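Local coordinates for protein short-chain dehydrogenase/reductase SDR (Paraburkholderia phymatum, PDB 5VA8) that binds NADP in a Rossmann-type fold and probably catalyses NADP(H)-dependent oxidation or reduction as a short-chain dehydrogenase/reductase, at residues A[11-17]-A[35-41]; A[67-71]-A[82-87]; A[74-80]-A[123-127]; A[89-93]-A[134-138]; A[140-144]-A[243-249]. All blocks are in the same frame, centred on the assembly; numbering follows the deposited sequence. Where two conformers were deposited one is given.

Contact 1. Residues A[11-17]-A[35-41]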
# COMPACT_ATOMS: atom_id res chain seq x y z
N LEU A 11 18.59 -24.58 -5.70
CA LEU A 11 17.99 -23.43 -6.36
C LEU A 11 17.99 -23.53 -7.88
O LEU A 11 17.42 -22.66 -8.54
CB LEU A 11 18.70 -22.14 -5.94
CG LEU A 11 18.62 -21.83 -4.44
CD1 LEU A 11 19.10 -20.40 -4.18
CD2 LEU A 11 17.21 -22.06 -3.91
N GLY A 12 18.62 -24.56 -8.44
CA GLY A 12 18.53 -24.83 -9.87
C GLY A 12 19.24 -23.85 -10.78
O GLY A 12 18.92 -23.81 -11.97
N ILE A 13 20.20 -23.08 -10.27
CA ILE A 13 20.81 -22.02 -11.08
C ILE A 13 22.32 -22.21 -11.22
O ILE A 13 23.02 -21.29 -11.63
CB ILE A 13 20.46 -20.63 -10.52
CG1 ILE A 13 20.80 -20.51 -9.02
CG2 ILE A 13 18.99 -20.33 -10.77
CD1 ILE A 13 20.57 -19.08 -8.45
N ALA A 14 22.83 -23.40 -10.90
CA ALA A 14 24.24 -23.68 -11.11
C ALA A 14 24.60 -23.55 -12.58
O ALA A 14 23.89 -24.07 -13.46
CB ALA A 14 24.58 -25.09 -10.61
N GLY A 15 25.70 -22.85 -12.86
CA GLY A 15 26.16 -22.67 -14.21
C GLY A 15 25.57 -21.48 -14.93
O GLY A 15 26.05 -21.13 -16.02
N LYS A 16 24.55 -20.85 -14.36
CA LYS A 16 24.02 -19.63 -14.93
C LYS A 16 24.99 -18.48 -14.67
O LYS A 16 25.94 -18.60 -13.90
CB LYS A 16 22.63 -19.32 -14.36
CG LYS A 16 21.57 -20.32 -14.80
CD LYS A 16 20.18 -19.80 -14.51
CE LYS A 16 19.12 -20.88 -14.74
NZ LYS A 16 19.06 -21.36 -16.16
N SER A 17 24.75 -17.37 -15.35
CA SER A 17 25.63 -16.22 -15.26
C SER A 17 24.90 -15.06 -14.61
O SER A 17 23.73 -14.80 -14.90
CB SER A 17 26.15 -15.81 -16.64
OG SER A 17 25.09 -15.46 -17.51
N LEU A 35 24.92 -16.06 -4.56
CA LEU A 35 24.74 -16.64 -5.89
C LEU A 35 25.88 -17.60 -6.23
O LEU A 35 25.64 -18.72 -6.70
CB LEU A 35 24.63 -15.53 -6.94
CG LEU A 35 23.37 -14.67 -6.84
CD1 LEU A 35 23.49 -13.42 -7.71
CD2 LEU A 35 22.12 -15.47 -7.21
N ALA A 36 27.12 -17.20 -5.96
CA ALA A 36 28.25 -18.09 -6.21
C ALA A 36 28.13 -19.39 -5.42
O ALA A 36 28.49 -20.46 -5.92
CB ALA A 36 29.57 -17.38 -5.88
N ALA A 37 27.63 -19.31 -4.18
CA ALA A 37 27.46 -20.50 -3.36
C ALA A 37 26.48 -21.49 -3.97
O ALA A 37 26.55 -22.69 -3.67
CB ALA A 37 26.98 -20.11 -1.95
N GLU A 38 25.57 -21.02 -4.82
CA GLU A 38 24.65 -21.89 -5.53
C GLU A 38 25.15 -22.21 -6.94
O GLU A 38 24.37 -22.70 -7.77
CB GLU A 38 23.26 -21.26 -5.57
CG GLU A 38 22.72 -20.84 -4.19
CD GLU A 38 22.73 -21.95 -3.15
OE1 GLU A 38 22.61 -23.15 -3.51
OE2 GLU A 38 22.87 -21.63 -1.95
N GLY A 39 26.43 -21.96 -7.21
CA GLY A 39 27.03 -22.36 -8.46
C GLY A 39 26.91 -21.37 -9.59
O GLY A 39 27.24 -21.72 -10.73
N VAL A 40 26.46 -20.15 -9.33
CA VAL A 40 26.32 -19.13 -10.36
C VAL A 40 27.68 -18.51 -10.65
O VAL A 40 28.43 -18.15 -9.73
CB VAL A 40 25.32 -18.04 -9.92
CG1 VAL A 40 25.21 -16.96 -10.99
CG2 VAL A 40 23.96 -18.66 -9.61
N ASN A 41 28.01 -18.38 -11.94
CA ASN A 41 29.20 -17.61 -12.33
C ASN A 41 28.90 -16.13 -12.18
O ASN A 41 27.92 -15.63 -12.75
CB ASN A 41 29.59 -17.95 -13.76
CG ASN A 41 29.97 -19.40 -13.94
OD1 ASN A 41 30.77 -19.94 -13.18
ND2 ASN A 41 29.37 -20.06 -14.93
O HOH W 1 21.33 -24.51 -5.17
O HOH W 2 21.82 -23.74 -7.83

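Contact 2. Residues A[67-71]-A[82-87]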
# COMPACT_ATOMS: atom_id res chain seq x y z
N VAL A 67 34.63 -16.22 -11.61
CA VAL A 67 34.42 -14.88 -11.10
C VAL A 67 35.15 -13.89 -12.00
O VAL A 67 36.37 -13.99 -12.19
CB VAL A 67 34.89 -14.73 -9.65
CG1 VAL A 67 34.63 -13.30 -9.16
CG2 VAL A 67 34.19 -15.74 -8.76
N GLN A 68 34.41 -12.93 -12.53
CA GLN A 68 34.98 -11.82 -13.27
C GLN A 68 34.85 -10.55 -12.44
O GLN A 68 33.85 -10.35 -11.76
CB GLN A 68 34.28 -11.63 -14.61
CG GLN A 68 34.45 -12.84 -15.50
CD GLN A 68 33.87 -12.63 -16.87
OE1 GLN A 68 34.47 -13.04 -17.87
NE2 GLN A 68 32.69 -12.01 -16.94
N ALA A 69 35.88 -9.72 -12.48
CA ALA A 69 35.89 -8.46 -11.76
C ALA A 69 36.01 -7.34 -12.78
O ALA A 69 36.90 -7.37 -13.63
CB ALA A 69 37.05 -8.40 -10.76
N VAL A 70 35.10 -6.37 -12.71
CA VAL A 70 35.13 -5.21 -13.59
C VAL A 70 35.28 -3.97 -12.72
O VAL A 70 34.40 -3.70 -11.89
CB VAL A 70 33.87 -5.10 -14.46
CG1 VAL A 70 33.94 -3.85 -15.34
CG2 VAL A 70 33.69 -6.34 -15.29
N ALA A 71 36.37 -3.22 -12.91
CA ALA A 71 36.60 -1.98 -12.18
C ALA A 71 35.98 -0.83 -12.97
O ALA A 71 36.54 -0.38 -13.98
CB ALA A 71 38.09 -1.75 -11.95
N ALA A 82 31.37 -1.49 -19.96
CA ALA A 82 32.49 -2.34 -19.53
C ALA A 82 31.98 -3.56 -18.77
O ALA A 82 32.53 -4.66 -18.91
CB ALA A 82 33.45 -1.55 -18.65
N ALA A 83 30.94 -3.37 -17.96
CA ALA A 83 30.34 -4.50 -17.25
C ALA A 83 29.73 -5.49 -18.24
O ALA A 83 29.92 -6.70 -18.12
CB ALA A 83 29.29 -3.99 -16.26
N LEU A 84 29.01 -4.98 -19.24
CA LEU A 84 28.38 -5.86 -20.22
C LEU A 84 29.41 -6.51 -21.14
O LEU A 84 29.17 -7.62 -21.63
CB LEU A 84 27.34 -5.09 -21.02
CG LEU A 84 26.16 -4.68 -20.12
CD1 LEU A 84 25.31 -3.62 -20.79
CD2 LEU A 84 25.33 -5.90 -19.75
N ALA A 85 30.54 -5.85 -21.41
CA ALA A 85 31.57 -6.51 -22.20
C ALA A 85 32.07 -7.77 -21.51
O ALA A 85 32.34 -8.79 -22.15
CB ALA A 85 32.72 -5.55 -22.49
N ALA A 86 32.21 -7.71 -20.18
CA ALA A 86 32.67 -8.87 -19.43
C ALA A 86 31.58 -9.92 -19.29
O ALA A 86 31.86 -11.12 -19.31
CB ALA A 86 33.15 -8.43 -18.04
N CYS A 87 30.33 -9.47 -19.16
CA CYS A 87 29.18 -10.35 -18.91
C CYS A 87 28.07 -9.96 -19.87
O CYS A 87 27.12 -9.27 -19.49
CB CYS A 87 28.71 -10.23 -17.46
SG CYS A 87 27.41 -11.40 -17.00
O HOH W 3 34.51 -12.27 -20.43

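Contact 3. Residues A[74-80]-A[123-127]. With NAP (NADP nicotinamide-adenine-dinucleotide phosphate), chain E.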
# COMPACT_ATOMS: atom_id res chain seq x y z
N ILE A 74 29.49 2.05 -12.28
CA ILE A 74 28.36 1.48 -12.99
C ILE A 74 27.31 2.53 -13.33
O ILE A 74 26.41 2.26 -14.13
CB ILE A 74 27.75 0.34 -12.14
CG1 ILE A 74 26.87 -0.58 -12.99
CG2 ILE A 74 26.95 0.89 -10.96
CD1 ILE A 74 27.63 -1.30 -14.09
N THR A 75 27.43 3.74 -12.78
CA THR A 75 26.44 4.78 -13.02
C THR A 75 26.79 5.66 -14.21
O THR A 75 26.18 6.72 -14.39
CB THR A 75 26.21 5.65 -11.76
OG1 THR A 75 27.35 6.49 -11.49
CG2 THR A 75 25.90 4.76 -10.55
N THR A 76 27.75 5.24 -15.04
CA THR A 76 28.08 5.88 -16.30
C THR A 76 27.77 4.94 -17.46
O THR A 76 27.84 3.72 -17.30
CB THR A 76 29.57 6.24 -16.35
OG1 THR A 76 30.34 5.04 -16.30
CG2 THR A 76 29.94 7.12 -15.16
N PRO A 77 27.46 5.48 -18.64
CA PRO A 77 27.31 4.60 -19.81
C PRO A 77 28.56 3.78 -20.10
O PRO A 77 28.45 2.60 -20.47
CB PRO A 77 27.01 5.58 -20.96
CG PRO A 77 26.61 6.87 -20.30
CD PRO A 77 27.32 6.91 -18.99
N GLU A 78 29.75 4.38 -19.95
CA GLU A 78 30.99 3.66 -20.20
C GLU A 78 31.17 2.52 -19.21
O GLU A 78 31.66 1.44 -19.58
CB GLU A 78 32.18 4.61 -20.12
CG GLU A 78 32.24 5.64 -21.24
CD GLU A 78 31.29 6.81 -21.03
OE1 GLU A 78 30.65 6.89 -19.96
OE2 GLU A 78 31.20 7.65 -21.95
N GLY A 79 30.80 2.73 -17.95
CA GLY A 79 30.91 1.65 -16.98
C GLY A 79 29.93 0.53 -17.25
O GLY A 79 30.28 -0.65 -17.16
N ARG A 80 28.69 0.88 -17.59
CA ARG A 80 27.73 -0.15 -17.98
C ARG A 80 28.26 -0.94 -19.16
O ARG A 80 28.14 -2.17 -19.20
CB ARG A 80 26.38 0.49 -18.32
CG ARG A 80 25.72 1.08 -17.08
CD ARG A 80 24.28 1.55 -17.36
NE ARG A 80 24.17 2.81 -18.10
CZ ARG A 80 24.21 4.02 -17.54
NH1 ARG A 80 24.39 4.15 -16.22
NH2 ARG A 80 24.05 5.10 -18.28
N THR A 123 20.38 4.22 -13.92
CA THR A 123 21.37 3.15 -14.10
C THR A 123 20.72 1.77 -14.07
O THR A 123 20.92 1.00 -15.03
CB THR A 123 22.50 3.32 -13.08
OG1 THR A 123 23.36 4.39 -13.50
CG2 THR A 123 23.34 2.05 -12.94
N PRO A 124 19.92 1.40 -13.06
CA PRO A 124 19.24 0.10 -13.13
C PRO A 124 18.36 -0.07 -14.36
O PRO A 124 18.31 -1.16 -14.94
CB PRO A 124 18.40 0.06 -11.85
CG PRO A 124 19.00 1.04 -10.95
CD PRO A 124 19.72 2.08 -11.77
N ILE A 125 17.66 1.00 -14.75
CA ILE A 125 16.78 0.93 -15.93
C ILE A 125 17.59 0.64 -17.19
O ILE A 125 17.19 -0.19 -18.02
CB ILE A 125 15.97 2.23 -16.05
CG1 ILE A 125 14.93 2.31 -14.93
CG2 ILE A 125 15.26 2.33 -17.43
CD1 ILE A 125 14.19 3.64 -14.85
N GLU A 126 18.72 1.32 -17.35
CA GLU A 126 19.51 1.10 -18.55
C GLU A 126 20.14 -0.29 -18.57
O GLU A 126 20.31 -0.87 -19.65
CB GLU A 126 20.57 2.20 -18.68
CG GLU A 126 19.96 3.55 -19.07
CD GLU A 126 19.36 3.54 -20.47
OE1 GLU A 126 20.08 3.92 -21.43
OE2 GLU A 126 18.17 3.16 -20.62
N LEU A 127 20.50 -0.84 -17.40
CA LEU A 127 21.05 -2.20 -17.41
C LEU A 127 19.97 -3.22 -17.72
O LEU A 127 20.24 -4.22 -18.38
CB LEU A 127 21.72 -2.51 -16.07
CG LEU A 127 23.11 -1.86 -15.94
CD1 LEU A 127 23.63 -1.90 -14.50
CD2 LEU A 127 24.09 -2.53 -16.89
PA NAP E . 28.74 -0.52 1.03
O1A NAP E . 29.01 -1.51 2.09
O2A NAP E . 29.48 0.79 1.15
O5B NAP E . 29.09 -1.23 -0.36
C5B NAP E . 28.93 -0.49 -1.58
C4B NAP E . 29.61 -1.27 -2.67
O4B NAP E . 29.24 -0.71 -3.94
C3B NAP E . 31.14 -1.24 -2.64
O3B NAP E . 31.65 -2.44 -3.19
C2B NAP E . 31.44 -0.05 -3.55
O2B NAP E . 32.82 -0.12 -3.98
C1B NAP E . 30.40 -0.28 -4.64
N9A NAP E . 30.03 0.91 -5.39
C8A NAP E . 29.48 2.06 -4.89
N7A NAP E . 29.15 2.94 -5.81
C5A NAP E . 29.51 2.32 -7.00
C6A NAP E . 29.43 2.74 -8.34
N6A NAP E . 28.93 3.92 -8.73
N1A NAP E . 29.89 1.89 -9.29
C2A NAP E . 30.38 0.71 -8.91
N3A NAP E . 30.51 0.21 -7.67
C4A NAP E . 30.05 1.07 -6.76
O3 NAP E . 27.18 -0.18 0.94
PN NAP E . 25.86 -1.04 1.22
O1N NAP E . 26.05 -2.41 0.72
O2N NAP E . 25.48 -0.83 2.64
O5D NAP E . 24.83 -0.24 0.30
C5D NAP E . 24.48 -0.71 -1.02
C4D NAP E . 23.29 0.11 -1.46
O4D NAP E . 22.18 -0.18 -0.58
C3D NAP E . 23.48 1.63 -1.41
O3D NAP E . 22.77 2.26 -2.47
C2D NAP E . 22.85 2.00 -0.07
O2D NAP E . 22.41 3.35 0.02
C1D NAP E . 21.68 1.03 -0.08
N1N NAP E . 21.09 0.77 1.26
C2N NAP E . 21.88 0.43 2.29
C3N NAP E . 21.33 0.13 3.51
C7N NAP E . 22.10 -0.28 4.73
O7N NAP E . 21.59 -0.09 5.85
N7N NAP E . 23.35 -0.69 4.57
C4N NAP E . 19.94 0.12 3.62
C5N NAP E . 19.15 0.49 2.54
C6N NAP E . 19.75 0.83 1.37
P2B NAP E . 33.58 1.17 -4.59
O1X NAP E . 32.96 1.43 -5.92
O2X NAP E . 33.38 2.32 -3.61
O3X NAP E . 35.05 0.72 -4.67
O HOH W 4 22.83 4.72 -20.97

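Contact 4. Residues A[89-93]-A[134-138]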
# COMPACT_ATOMS: atom_id res chain seq x y z
N GLN A 89 25.64 -11.60 -21.60
CA GLN A 89 24.33 -12.26 -21.65
C GLN A 89 24.00 -12.86 -20.29
O GLN A 89 23.84 -14.08 -20.15
CB GLN A 89 24.32 -13.34 -22.74
CG GLN A 89 24.44 -12.76 -24.14
CD GLN A 89 23.17 -12.03 -24.56
OE1 GLN A 89 22.09 -12.33 -24.07
NE2 GLN A 89 23.30 -11.06 -25.46
N PRO A 90 23.87 -12.02 -19.26
CA PRO A 90 23.54 -12.55 -17.93
C PRO A 90 22.15 -13.15 -17.88
O PRO A 90 21.20 -12.63 -18.47
CB PRO A 90 23.64 -11.32 -17.02
CG PRO A 90 23.36 -10.16 -17.94
CD PRO A 90 23.96 -10.55 -19.26
N ASP A 91 22.04 -14.26 -17.16
CA ASP A 91 20.73 -14.78 -16.77
C ASP A 91 20.13 -13.99 -15.62
O ASP A 91 18.91 -13.95 -15.47
CB ASP A 91 20.83 -16.24 -16.33
CG ASP A 91 21.44 -17.13 -17.39
OD1 ASP A 91 20.80 -17.32 -18.44
OD2 ASP A 91 22.58 -17.60 -17.18
N ILE A 92 21.00 -13.40 -14.79
CA ILE A 92 20.66 -12.80 -13.51
C ILE A 92 21.33 -11.44 -13.46
O ILE A 92 22.53 -11.34 -13.74
CB ILE A 92 21.14 -13.68 -12.34
CG1 ILE A 92 20.36 -14.99 -12.29
CG2 ILE A 92 20.99 -12.94 -11.01
CD1 ILE A 92 21.13 -16.08 -11.56
N LEU A 93 20.58 -10.41 -13.10
CA LEU A 93 21.12 -9.06 -12.95
C LEU A 93 20.76 -8.56 -11.57
O LEU A 93 19.57 -8.51 -11.24
CB LEU A 93 20.56 -8.12 -14.02
CG LEU A 93 20.81 -6.63 -13.81
CD1 LEU A 93 22.30 -6.32 -13.90
CD2 LEU A 93 20.01 -5.84 -14.85
N GLY A 134 18.13 -10.60 -24.22
CA GLY A 134 18.72 -11.92 -24.12
C GLY A 134 17.98 -12.82 -23.15
O GLY A 134 17.79 -14.01 -23.42
N MET A 135 17.55 -12.27 -22.02
CA MET A 135 16.78 -13.07 -21.08
C MET A 135 15.50 -13.58 -21.73
O MET A 135 15.13 -14.75 -21.59
CB MET A 135 16.45 -12.26 -19.82
CG MET A 135 17.67 -11.90 -18.98
SD MET A 135 17.16 -10.96 -17.53
CE MET A 135 18.76 -10.64 -16.77
N ILE A 136 14.79 -12.68 -22.42
CA ILE A 136 13.55 -13.08 -23.09
C ILE A 136 13.84 -14.17 -24.12
O ILE A 136 13.10 -15.17 -24.21
CB ILE A 136 12.89 -11.84 -23.73
CG1 ILE A 136 12.28 -10.95 -22.64
CG2 ILE A 136 11.87 -12.24 -24.80
CD1 ILE A 136 11.76 -9.63 -23.17
N SER A 137 14.93 -14.03 -24.86
CA SER A 137 15.25 -14.99 -25.92
C SER A 137 15.53 -16.38 -25.35
O SER A 137 15.33 -17.38 -26.05
CB SER A 137 16.45 -14.48 -26.72
OG SER A 137 17.68 -14.76 -26.08
N ARG A 138 15.98 -16.47 -24.10
CA ARG A 138 16.25 -17.74 -23.47
C ARG A 138 15.10 -18.24 -22.61
O ARG A 138 15.16 -19.36 -22.10
CB ARG A 138 17.53 -17.65 -22.63
CG ARG A 138 18.78 -17.51 -23.50
CD ARG A 138 20.06 -17.39 -22.67
NE ARG A 138 20.09 -16.15 -21.90
CZ ARG A 138 20.61 -15.00 -22.33
NH1 ARG A 138 21.14 -14.91 -23.55
NH2 ARG A 138 20.58 -13.93 -21.54
O HOH W 5 20.94 -11.11 -20.82
O HOH W 6 18.88 -15.73 -19.39

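Contact 5. Residues A[140-144]-A[243-249]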
# COMPACT_ATOMS: atom_id res chain seq x y z
N PHE A 140 14.24 -17.31 -19.71
CA PHE A 140 14.55 -17.29 -18.29
C PHE A 140 15.31 -16.01 -17.98
O PHE A 140 16.26 -15.67 -18.70
CB PHE A 140 15.41 -18.50 -17.87
CG PHE A 140 15.81 -18.48 -16.41
CD1 PHE A 140 15.08 -19.17 -15.47
CD2 PHE A 140 16.92 -17.74 -15.99
CE1 PHE A 140 15.44 -19.14 -14.12
CE2 PHE A 140 17.28 -17.70 -14.64
CZ PHE A 140 16.54 -18.40 -13.71
N GLY A 141 14.92 -15.33 -16.91
CA GLY A 141 15.67 -14.16 -16.48
C GLY A 141 15.28 -13.80 -15.07
O GLY A 141 14.15 -14.05 -14.64
N ARG A 142 16.24 -13.20 -14.35
CA ARG A 142 15.99 -12.71 -13.00
C ARG A 142 16.67 -11.37 -12.84
O ARG A 142 17.88 -11.26 -13.06
CB ARG A 142 16.53 -13.68 -11.94
CG ARG A 142 15.94 -15.08 -11.99
CD ARG A 142 14.52 -15.09 -11.47
NE ARG A 142 13.96 -16.44 -11.31
CZ ARG A 142 13.21 -17.06 -12.22
NH1 ARG A 142 12.92 -16.47 -13.38
NH2 ARG A 142 12.73 -18.28 -11.97
N VAL A 143 15.90 -10.36 -12.47
CA VAL A 143 16.45 -9.05 -12.12
C VAL A 143 16.04 -8.77 -10.68
O VAL A 143 14.86 -8.87 -10.34
CB VAL A 143 15.93 -7.93 -13.04
CG1 VAL A 143 16.51 -6.58 -12.60
CG2 VAL A 143 16.27 -8.23 -14.51
N VAL A 144 17.02 -8.41 -9.85
CA VAL A 144 16.78 -8.00 -8.47
C VAL A 144 17.38 -6.62 -8.30
O VAL A 144 18.59 -6.45 -8.48
CB VAL A 144 17.39 -8.99 -7.46
CG1 VAL A 144 17.22 -8.45 -6.03
CG2 VAL A 144 16.74 -10.37 -7.59
N LEU A 243 15.15 -15.31 -4.75
CA LEU A 243 14.45 -14.65 -5.85
C LEU A 243 15.03 -15.06 -7.19
O LEU A 243 14.30 -15.14 -8.19
CB LEU A 243 14.51 -13.13 -5.71
CG LEU A 243 13.59 -12.50 -4.67
CD1 LEU A 243 13.93 -11.02 -4.53
CD2 LEU A 243 12.12 -12.68 -5.04
N CYS A 244 16.33 -15.32 -7.24
CA CYS A 244 16.96 -15.67 -8.50
C CYS A 244 16.80 -17.13 -8.86
O CYS A 244 17.25 -17.53 -9.94
CB CYS A 244 18.45 -15.31 -8.45
SG CYS A 244 18.78 -13.53 -8.39
N SER A 245 16.15 -17.93 -8.02
CA SER A 245 16.11 -19.37 -8.18
C SER A 245 14.97 -19.80 -9.10
O SER A 245 14.07 -19.03 -9.45
CB SER A 245 15.94 -20.06 -6.82
OG SER A 245 14.59 -19.94 -6.39
N VAL A 246 14.99 -21.09 -9.44
CA VAL A 246 13.90 -21.68 -10.20
C VAL A 246 12.65 -21.88 -9.36
O VAL A 246 11.63 -22.31 -9.89
CB VAL A 246 14.33 -23.03 -10.82
CG1 VAL A 246 15.56 -22.82 -11.71
CG2 VAL A 246 14.58 -24.08 -9.73
N HIS A 247 12.71 -21.57 -8.06
CA HIS A 247 11.54 -21.70 -7.19
C HIS A 247 10.82 -20.38 -6.97
O HIS A 247 9.84 -20.34 -6.23
CB HIS A 247 11.96 -22.29 -5.85
CG HIS A 247 12.72 -23.57 -5.98
ND1 HIS A 247 12.18 -24.70 -6.55
CD2 HIS A 247 14.00 -23.88 -5.66
CE1 HIS A 247 13.09 -25.66 -6.55
NE2 HIS A 247 14.20 -25.19 -6.02
N ALA A 248 11.28 -19.29 -7.61
CA ALA A 248 10.67 -17.98 -7.47
C ALA A 248 10.12 -17.47 -8.79
O ALA A 248 9.91 -16.27 -8.96
CB ALA A 248 11.68 -16.99 -6.89
N GLY A 249 9.84 -18.38 -9.74
CA GLY A 249 9.38 -17.93 -11.05
C GLY A 249 7.97 -17.37 -11.08
O GLY A 249 7.57 -16.82 -12.11
O HOH W 7 11.67 -21.07 -12.56

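Contact 1. Residues A[11-17]-A[35-41]
Ile13 lays its outer arm over Val40, with CD1 3.6 Å from Val40 CG2. The same CD1 also reaches Leu35 CD2 at 4.1 Å, so the arm touches both the end of helix 26-37 and the turn after it. Ile13 CG1 sits between the backbone N and the carbonyl carbon (chi1 53°); this torsion, with the extended chain beyond it, carries CD1 to Val40 and Leu35. Leu11 adds a second apolar touch: its CD1 meets Glu38 CG at 3.6 Å, on the aliphatic part of the glutamate.

The backbones are joined beside these side chains. Gly15 N donates to Gly39 O at 2.9 Å, and Asn41 N donates to Lys16 O. This second bond starts the parallel pairing of strands 17-20 and 41-46, with Ser17 and Asn41 bridged. Here helix 26-37 returns to the sheet in the first beta-alpha-beta crossover of the Rossmann-type fold. Gly39 has positive phi and is the C-prime residue of a Schellman motif, made by Val40 N to Leu35 O and Gly39 N to Ala36 O.

Two waters complete the link. One accepts from Leu11 N and donates to Glu38 OE1, which would help to stabilise a buried carboxylate. The other accepts from Ile13 N and donates to Glu38 O at 2.8 Å. Polar groups at the helix end are thus met by water and loop amides.

Contact 2. Residues A[67-71]-A[82-87]
Val70 and Gln68 both project from strand 67-71 toward helix 77-86, and they meet it in different ways. Val70 straddles one side of the helix with its two methyls. CG2 presses on Ala86 CB at 3.5 Å, a tight carbon pair. CG1 lies 4.1 Å from Ala82 CB, one turn earlier in the helix. A chi1 of 179° aims both methyls at the helix, CG1 at Ala82 and CG2 at Ala86. The small alanine side chains are consistent with the approach of 8.6 Å between the axes of the short segments. The two run nearly antiparallel, at 161°.

Gln68 stretches out beyond CG to the last turn. Its NE2 donates to Ala86 O, at the C-terminal end of the helix, at 2.7 Å. The oxygen lies close to the plane of the Gln68 amide, but NE2 stands well above the Ala86 carbonyl plane, 66° out of it. The other end of the amide, OE1, is 2.7 Å from a water that also lies near Ala86 O.

This is the packing of a helix on the outermost strand of a Rossmann-type sheet. Gln68 NE2 also bonds to Thr43 OG1 on neighbouring strand 41-46, so two acceptors fix the rotation of the amide. The chemistry is therefore split: methyl packing probably helps set the spacing of strand and helix, while the amide ties the sheet to a carbonyl at the helix C-terminal end.

Contact 3. Residues A[74-80]-A[123-127]
The adenine end of the NADP pocket borders this contact. Ile74 N donates to N1A of the cofactor at 3.0 Å, in a nearly straight bond (167°). Ile74 CG2 lies 3.5 Å from the same N1A, and Thr75 CG2 is close to the adenine N6A. On its other branch, Ile74 turns CG1 to Leu127 CD1 at 3.8 Å. Its chi1 of -162° sends CG1 to Leu127 and puts CG2 by the adenine. Thr123 fits against the same turn, with CG2 3.3 Å from Ile74 O and OG1 against Thr75 CA.

The segment 74-80 is the turn after strand 67-71 and the start of helix 77-86, in the Rossmann-type fold of short-chain dehydrogenases. Thr76 is the N-cap, and its OG1 accepts from Gly79 N. In the first turn Arg80 swings back over the cap. Its guanidinium has Thr76 O 3.5 Å above the centre of one face.

The aliphatic part of Arg80 rests on Leu127, CD to CG 3.9 Å. Its NE passes Glu126 CB. NH1 is 2.9 Å from Thr123 OG1, but the angle is too poor for a hydrogen bond; that hydroxyl is bonded to Glu118 O. NH1 has a weak bond to Ile74 O instead. NH2 donates a hydrogen bond to a water. In one of two Glu126 conformers this water donates to OE1; the charged atoms do not touch, and any attraction is probably weak. Glu126 also forms a salt bridge with Arg129.

Contact 4. Residues A[89-93]-A[134-138]
The loop leading into strand 92-95 packs here against the C-terminal part of helix 110-138. Arg138 carries the polar part. Its NH1 donates to Gln89 OE1 at 2.8 Å, with the oxygen exactly in the guanidinium plane. NH2 adds a weak bond to the same oxygen. The planes are 77° apart, so the amide meets the guanidinium edge with its own plane steeply turned. The Gly134 carbonyl oxygen sits 3.2 Å above the centre of one guanidinium face. The bend at chi3 (-66°) turns the arginine back across its own helix.

Asp91 OD1 makes a long salt bridge to Arg138 NE, 3.7 Å. A water also bridges them, accepting from NE and donating to OD1. Asp91 OD2 is bonded to Ser17 N, which fixes the carboxylate from the next strand.

Met135 has an extended chain. Its CE packs against two backbone carbonyls, 3.6 Å from both Pro90 O and Asp91 O, and has its apolar contact with Leu93 CB at 4.1 Å. Gln89 OE1 also lies against Gly134 CA, where the helix has no side chain. This is helix-on-sheet packing of the alpha/beta Rossmann-type fold, with polar groups toward the exposed side, at Gln89 and Arg138.

Contact 5. Residues A[140-144]-A[243-249]
Arg142 reaches from strand 141-146 to the loop after helix 233-243 and grips Ser245 O side-on with two nitrogens. NH2 donates at 3.0 Å and NE donates to the same oxygen at 3.2 Å. Both come from one face of the Ser245 carbonyl, and the oxygen lies within 7° of the guanidinium plane. NH1 turns the other way and donates to Gly141 O at 3.0 Å on its own strand. NH2 also gives a weak bond to a water, which donates to Val246 O. All three guanidinium nitrogens thus have partners, and the bonds fix its orientation. The bend at chi2 (-74°) directs the chain to the loop.

Strand 141-146 lies inside the parallel sheet of the Rossmann-type fold, between strands 92-95 and 184-191. The loop, on its way to strand 255-258, packs against the side of the strand that carries Arg142 and Val144. Within the loop, Ser245 OG accepts from His247 N in an ST turn, and it also bonds to Phe242 O.

Cys244 O is different. It is buried, with Arg142 CG 3.5 Å away and Phe140 CZ at the ring edge 3.9 Å away, and it has no hydrogen-bonding partner. Phe140 CE1 lies over one face of the guanidinium, toward its rim. Further along the strand, Val144 CG2 packs on Cys244 SG at 3.8 Å and Leu243 CB at 4.0 Å, a purely apolar touch.

How the contacts relate
Contact 5 is the most buried of the five; the others are partly buried. Contacts 2, 4 and 5 all reach the same parallel sheet, and contact 1 starts the pairing of two of its strands. Strands 92-95 and 141-146 of contacts 4 and 5 are neighbours in it. Contacts 2 and 3 share helix 77-86, and contacts 3 and 4 share helix 110-138. Contact 1 touches both 4 and 5, through Ser17 with Asp91 and Leu11 with Val246. Arginines serve differently. In contact 5 the guanidinium holds a backbone oxygen. In contact 4 it meets a side-chain amide and, at long range, a carboxylate. In contact 3 it packs on a helix with at most a water-mediated charge link. Contact 3 alone bonds the cofactor.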